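Chitinase (PDB 4TXG) probably binds chitin and hydrolyses its glycosidic bonds, as a family GH18 glycoside hydrolase. Local coordinates at residues A[127-132]-A[353-358]; A[345-350]-A[386-391]. All coordinates share one frame; numbering follows the deposited sequence.

Overall arrangement
From the N terminus, the chain first runs through a loop that precedes strand 155-161 of the TIM-type barrel and contains residues 127-132. More than 200 residues later, interaction 1 closes a long excursion when helix 338-360 brings residues 353-358 against that loop. Interaction 2 uses an earlier part of the same helix, residues 345-350, and closes a much shorter span with residues 386-391, which lead into strand 391-395. The segments alternate along the chain, so the two contacts cross. Their centres lie about 11 Å apart, and they meet directly where A127 N approaches K387 O at 2.8 Å, a probable hydrogen bond. Together they tie the N-terminal loop, helix 338-360 and the approach to strand 391-395.

Interaction 1 of 2, residues A[127-132]-A[353-358]; sequences AQTQGV and LDRAAA
T129 and D354 make the tight part of this contact, where a single carboxylate oxygen takes two bonds from one residue. T129 OG1 donates to D354 OD2 at 2.7 Å, on the anti side of the carboxylate, while the backbone N of T129 reaches the same OD2 at 3.2 Å from the opposite face of its plane. OG1 and the amide can reach the same oxygen because OG1 lies beside the backbone N, anti to the carbonyl carbon (chi1 -59°). The other oxygen, D354 OD1, is held by a salt bridge with R350, one helical turn earlier, so both ends of the carboxylate are engaged and its rotation is restrained. T129 also begins a type II beta turn that ends at V132, with G131 at the position whose backbone angles call for glycine. The turn lies in the loop ahead of the first strand of the GH18 TIM barrel and packs on the outer helix 338-360. V132 faces that helix with both methyls: CG1 rests 3.6 Å from A358 CB and equally near D354 O, whereas CG2 lies 3.9 Å from R355 NH2. Toward solvent the contact becomes looser. There the exposed guanidinium of R355, salt-bridged through NE to D351, carries T129 CG2 and V132 CG2 over the same face, T129 CG2 4.0 Å above the plane and offset toward the rim.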
loop_
_atom_site.group_PDB
_atom_site.type_symbol
_atom_site.label_atom_id
_atom_site.label_comp_id
_atom_site.label_asym_id
_atom_site.label_seq_id
_atom_site.Cartn_x
_atom_site.Cartn_y
_atom_site.Cartn_z
ATOM N N ALA A 127 -2.881 17.871 -0.950
ATOM C CA ALA A 127 -3.903 18.756 -1.478
ATOM C C ALA A 127 -4.862 19.183 -0.373
ATOM O O ALA A 127 -5.594 18.359 0.165
ATOM C CB ALA A 127 -4.664 18.069 -2.599
ATOM N N GLN A 128 -4.870 20.466 -0.035
ATOM C CA GLN A 128 -5.816 20.934 0.974
ATOM C C GLN A 128 -7.092 21.454 0.331
ATOM O O GLN A 128 -7.070 22.030 -0.753
ATOM C CB GLN A 128 -5.210 22.029 1.855
ATOM C CG GLN A 128 -6.157 22.461 2.981
ATOM C CD GLN A 128 -5.821 23.810 3.571
ATOM O OE1 GLN A 128 -4.653 24.194 3.650
ATOM N NE2 GLN A 128 -6.851 24.545 3.992
ATOM N N THR A 129 -8.206 21.234 1.017
ATOM C CA THR A 129 -9.485 21.806 0.628
ATOM C C THR A 129 -9.450 23.325 0.787
ATOM O O THR A 129 -9.405 23.842 1.907
ATOM C CB THR A 129 -10.627 21.203 1.465
ATOM O OG1 THR A 129 -10.649 19.779 1.278
ATOM C CG2 THR A 129 -11.968 21.799 1.057
ATOM N N GLN A 130 -9.478 24.037 -0.338
ATOM C CA GLN A 130 -9.277 25.487 -0.354
ATOM C C GLN A 130 -10.156 26.273 0.624
ATOM O O GLN A 130 -11.382 26.151 0.630
ATOM C CB GLN A 130 -9.502 26.036 -1.771
ATOM C CG GLN A 130 -9.366 27.556 -1.868
ATOM C CD GLN A 130 -9.763 28.112 -3.229
ATOM O OE1 GLN A 130 -8.946 28.176 -4.150
ATOM N NE2 GLN A 130 -11.020 28.524 -3.357
ATOM N N GLY A 131 -9.506 27.082 1.454
ATOM C CA GLY A 131 -10.196 27.989 2.347
ATOM C C GLY A 131 -10.616 27.402 3.684
ATOM O O GLY A 131 -10.853 28.142 4.638
ATOM N N VAL A 132 -10.733 26.078 3.750
ATOM C CA VAL A 132 -11.151 25.411 4.981
ATOM C C VAL A 132 -10.008 25.423 5.986
ATOM O O VAL A 132 -8.869 25.092 5.647
ATOM C CB VAL A 132 -11.611 23.959 4.704
ATOM C CG1 VAL A 132 -11.893 23.207 6.011
ATOM C CG2 VAL A 132 -12.851 23.965 3.795
ATOM N N LEU A 353 -13.773 15.054 4.936
ATOM C CA LEU A 353 -12.998 14.914 6.163
ATOM C C LEU A 353 -12.323 16.233 6.558
ATOM O O LEU A 353 -12.217 16.532 7.750
ATOM C CB LEU A 353 -11.970 13.797 6.031
ATOM C CG LEU A 353 -12.570 12.398 6.224
ATOM C CD1 LEU A 353 -11.463 11.375 6.301
ATOM C CD2 LEU A 353 -13.421 12.341 7.470
ATOM N N ASP A 354 -11.881 17.024 5.582
ATOM C CA ASP A 354 -11.320 18.342 5.893
ATOM C C ASP A 354 -12.365 19.247 6.544
ATOM O O ASP A 354 -12.078 19.924 7.520
ATOM C CB ASP A 354 -10.766 19.037 4.638
ATOM C CG ASP A 354 -9.396 18.503 4.216
ATOM O OD1 ASP A 354 -8.805 17.690 4.951
ATOM O OD2 ASP A 354 -8.915 18.908 3.137
ATOM N N ARG A 355 -13.575 19.274 5.988
ATOM C CA ARG A 355 -14.639 20.095 6.564
ATOM C C ARG A 355 -15.031 19.617 7.958
ATOM O O ARG A 355 -15.236 20.434 8.858
ATOM C CB ARG A 355 -15.865 20.100 5.656
ATOM C CG ARG A 355 -15.605 20.770 4.326
ATOM C CD ARG A 355 -16.837 20.789 3.441
ATOM N NE ARG A 355 -16.447 21.070 2.064
ATOM C CZ ARG A 355 -16.259 22.288 1.577
ATOM N NH1 ARG A 355 -15.890 22.444 0.310
ATOM N NH2 ARG A 355 -16.446 23.350 2.355
ATOM N N ALA A 356 -15.131 18.302 8.137
ATOM C CA ALA A 356 -15.451 17.731 9.447
ATOM C C ALA A 356 -14.363 18.070 10.474
ATOM O O ALA A 356 -14.661 18.386 11.627
ATOM C CB ALA A 356 -15.633 16.216 9.345
ATOM N N ALA A 357 -13.105 18.006 10.046
ATOM C CA ALA A 357 -11.977 18.323 10.920
ATOM C C ALA A 357 -12.040 19.777 11.386
ATOM O O ALA A 357 -11.797 20.079 12.551
ATOM C CB ALA A 357 -10.655 18.049 10.197
ATOM N N ALA A 358 -12.376 20.674 10.467
ATOM C CA ALA A 358 -12.484 22.083 10.802
ATOM C C ALA A 358 -13.619 22.310 11.794
ATOM O O ALA A 358 -13.502 23.126 12.712
ATOM C CB ALA A 358 -12.693 22.915 9.543
#

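Interaction 2 of 2, residues A[345-350]-A[386-391]; sequences LLQTLR and LKYLDF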
loop_
_atom_site.group_PDB
_atom_site.type_symbol
_atom_site.label_atom_id
_atom_site.label_comp_id
_atom_site.label_asym_id
_atom_site.label_seq_id
_atom_site.Cartn_x
_atom_site.Cartn_y
_atom_site.Cartn_z
ATOM N N LEU A 345 -13.523 9.564 -5.666
ATOM C CA LEU A 345 -13.693 9.063 -4.306
ATOM C C LEU A 345 -12.730 9.758 -3.335
ATOM O O LEU A 345 -13.139 10.270 -2.295
ATOM C CB LEU A 345 -13.469 7.544 -4.268
ATOM C CG LEU A 345 -13.408 6.946 -2.863
ATOM C CD1 LEU A 345 -14.750 7.137 -2.162
ATOM C CD2 LEU A 345 -13.019 5.467 -2.903
ATOM N N LEU A 346 -11.447 9.798 -3.687
ATOM C CA LEU A 346 -10.451 10.358 -2.776
ATOM C C LEU A 346 -10.603 11.869 -2.624
ATOM O O LEU A 346 -10.431 12.401 -1.528
ATOM C CB LEU A 346 -9.041 10.015 -3.256
ATOM C CG LEU A 346 -8.723 8.507 -3.268
ATOM C CD1 LEU A 346 -7.300 8.246 -3.728
ATOM C CD2 LEU A 346 -8.971 7.899 -1.886
ATOM N N GLN A 347 -10.918 12.565 -3.717
ATOM C CA GLN A 347 -11.097 14.016 -3.647
ATOM C C GLN A 347 -12.289 14.369 -2.759
ATOM O O GLN A 347 -12.235 15.314 -1.964
ATOM C CB GLN A 347 -11.290 14.623 -5.042
ATOM C CG GLN A 347 -11.444 16.136 -4.981
ATOM C CD GLN A 347 -11.327 16.809 -6.333
ATOM O OE1 GLN A 347 -10.973 16.177 -7.330
ATOM N NE2 GLN A 347 -11.616 18.105 -6.372
ATOM N N THR A 348 -13.358 13.589 -2.871
ATOM C CA THR A 348 -14.565 13.850 -2.096
ATOM C C THR A 348 -14.368 13.483 -0.630
ATOM O O THR A 348 -14.808 14.200 0.273
ATOM C CB THR A 348 -15.771 13.083 -2.667
ATOM O OG1 THR A 348 -15.921 13.410 -4.055
ATOM C CG2 THR A 348 -17.061 13.476 -1.931
ATOM N N LEU A 349 -13.705 12.365 -0.386
ATOM C CA LEU A 349 -13.383 11.966 0.977
ATOM C C LEU A 349 -12.514 13.023 1.663
ATOM O O LEU A 349 -12.749 13.376 2.819
ATOM C CB LEU A 349 -12.682 10.618 0.948
ATOM C CG LEU A 349 -12.738 9.630 2.107
ATOM C CD1 LEU A 349 -14.134 9.467 2.672
ATOM C CD2 LEU A 349 -12.219 8.304 1.541
ATOM N N ARG A 350 -11.531 13.541 0.930
ATOM C CA ARG A 350 -10.645 14.597 1.425
ATOM C C ARG A 350 -11.445 15.839 1.797
ATOM O O ARG A 350 -11.260 16.422 2.866
ATOM C CB ARG A 350 -9.584 14.943 0.371
ATOM C CG ARG A 350 -8.656 16.108 0.741
ATOM C CD ARG A 350 -7.508 15.650 1.650
ATOM N NE ARG A 350 -7.905 15.551 3.054
ATOM C CZ ARG A 350 -7.297 14.775 3.949
ATOM N NH1 ARG A 350 -7.713 14.774 5.214
ATOM N NH2 ARG A 350 -6.272 14.001 3.579
ATOM N N LEU A 386 -2.896 10.319 -5.381
ATOM C CA LEU A 386 -1.936 10.402 -4.276
ATOM C C LEU A 386 -1.976 11.741 -3.530
ATOM O O LEU A 386 -1.730 11.787 -2.324
ATOM C CB LEU A 386 -0.512 10.156 -4.783
ATOM C CG LEU A 386 -0.213 8.723 -5.246
ATOM C CD1 LEU A 386 1.207 8.638 -5.787
ATOM C CD2 LEU A 386 -0.393 7.741 -4.102
ATOM N N LYS A 387 -2.307 12.822 -4.233
ATOM C CA LYS A 387 -2.286 14.146 -3.623
ATOM C C LYS A 387 -3.317 14.294 -2.495
ATOM O O LYS A 387 -3.205 15.198 -1.677
ATOM C CB LYS A 387 -2.525 15.233 -4.676
ATOM C CG LYS A 387 -3.904 15.169 -5.311
ATOM C CD LYS A 387 -4.053 16.114 -6.516
ATOM C CE LYS A 387 -3.997 17.572 -6.110
ATOM N NZ LYS A 387 -4.431 18.477 -7.221
ATOM N N TYR A 388 -4.312 13.408 -2.443
ATOM C CA TYR A 388 -5.352 13.509 -1.415
ATOM C C TYR A 388 -5.027 12.734 -0.140
ATOM O O TYR A 388 -5.733 12.860 0.859
ATOM C CB TYR A 388 -6.693 13.028 -1.983
ATOM C CG TYR A 388 -7.089 13.816 -3.209
ATOM C CD1 TYR A 388 -7.366 15.177 -3.116
ATOM C CD2 TYR A 388 -7.153 13.213 -4.459
ATOM C CE1 TYR A 388 -7.710 15.918 -4.232
ATOM C CE2 TYR A 388 -7.494 13.958 -5.590
ATOM C CZ TYR A 388 -7.772 15.306 -5.460
ATOM O OH TYR A 388 -8.115 16.057 -6.570
ATOM N N LEU A 389 -3.970 11.927 -0.178
ATOM C CA LEU A 389 -3.708 10.974 0.889
ATOM C C LEU A 389 -2.669 11.472 1.885
ATOM O O LEU A 389 -1.564 11.876 1.507
ATOM C CB LEU A 389 -3.240 9.639 0.298
ATOM C CG LEU A 389 -4.242 9.019 -0.669
ATOM C CD1 LEU A 389 -3.640 7.799 -1.365
ATOM C CD2 LEU A 389 -5.507 8.634 0.088
ATOM N N ASP A 390 -3.019 11.440 3.163
ATOM C CA ASP A 390 -2.036 11.777 4.185
ATOM C C ASP A 390 -0.798 10.903 4.055
ATOM O O ASP A 390 0.325 11.388 4.173
ATOM C CB ASP A 390 -2.643 11.636 5.569
ATOM C CG ASP A 390 -3.614 12.742 5.868
ATOM O OD1 ASP A 390 -3.172 13.789 6.392
ATOM O OD2 ASP A 390 -4.806 12.584 5.542
ATOM N N PHE A 391 -1.007 9.610 3.816
ATOM C CA PHE A 391 0.093 8.735 3.433
ATOM C C PHE A 391 -0.435 7.457 2.811
ATOM O O PHE A 391 -1.637 7.177 2.880
ATOM C CB PHE A 391 1.033 8.425 4.625
ATOM C CG PHE A 391 0.362 7.813 5.833
ATOM C CD1 PHE A 391 0.093 6.453 5.886
ATOM C CD2 PHE A 391 0.072 8.590 6.948
ATOM C CE1 PHE A 391 -0.481 5.876 7.017
ATOM C CE2 PHE A 391 -0.522 8.024 8.083
ATOM C CZ PHE A 391 -0.791 6.664 8.115
#
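Y388 lays its ring against helix 338-360, with Q347 CA over the centre of one face, 3.8 Å from the ring centroid and 4° off the normal, a CH-pi contact. Starting at the tyrosine's CB, the first neighbour is L346 O. CG lies near that carbonyl and Q347 CA; on the two sides of the ring CD2 meets L346 CB at 3.9 Å and CD1 lies near R350 CB, both approaching obliquely. Farther out, CE1, CE2 and CZ all pack on Q347 CB, which is 3.6 Å from CZ. At the tip, OH lies 3.0 Å from Q347 OE1; the glutamine chain is extended beyond CG, and its amide plane is 20° from that of the ring. K387 CG covers the opposite face, so the ring is sandwiched. In the GH18 barrel this contact seats the short 3-10 segment that leads toward strand 391-395 on an outer helix. The R350 chain is bent at chi2 (82°), which turns CD toward Y388 O (3.4 Å), and again at chi3; its guanidinium lies beside the loop backbone. Its NH2 donates to Y388 O at 3.0 Å and makes a salt bridge with D390 OD2 at 2.8 Å whose hydrogen bond is straighter; OD2 lies in the guanidinium plane, whereas NH2 approaches from above the carboxylate plane. D390 OD2 also accepts from the I366 amide, while OD1 is hydrogen-bonded to the hydroxyls of Y140 and Y363.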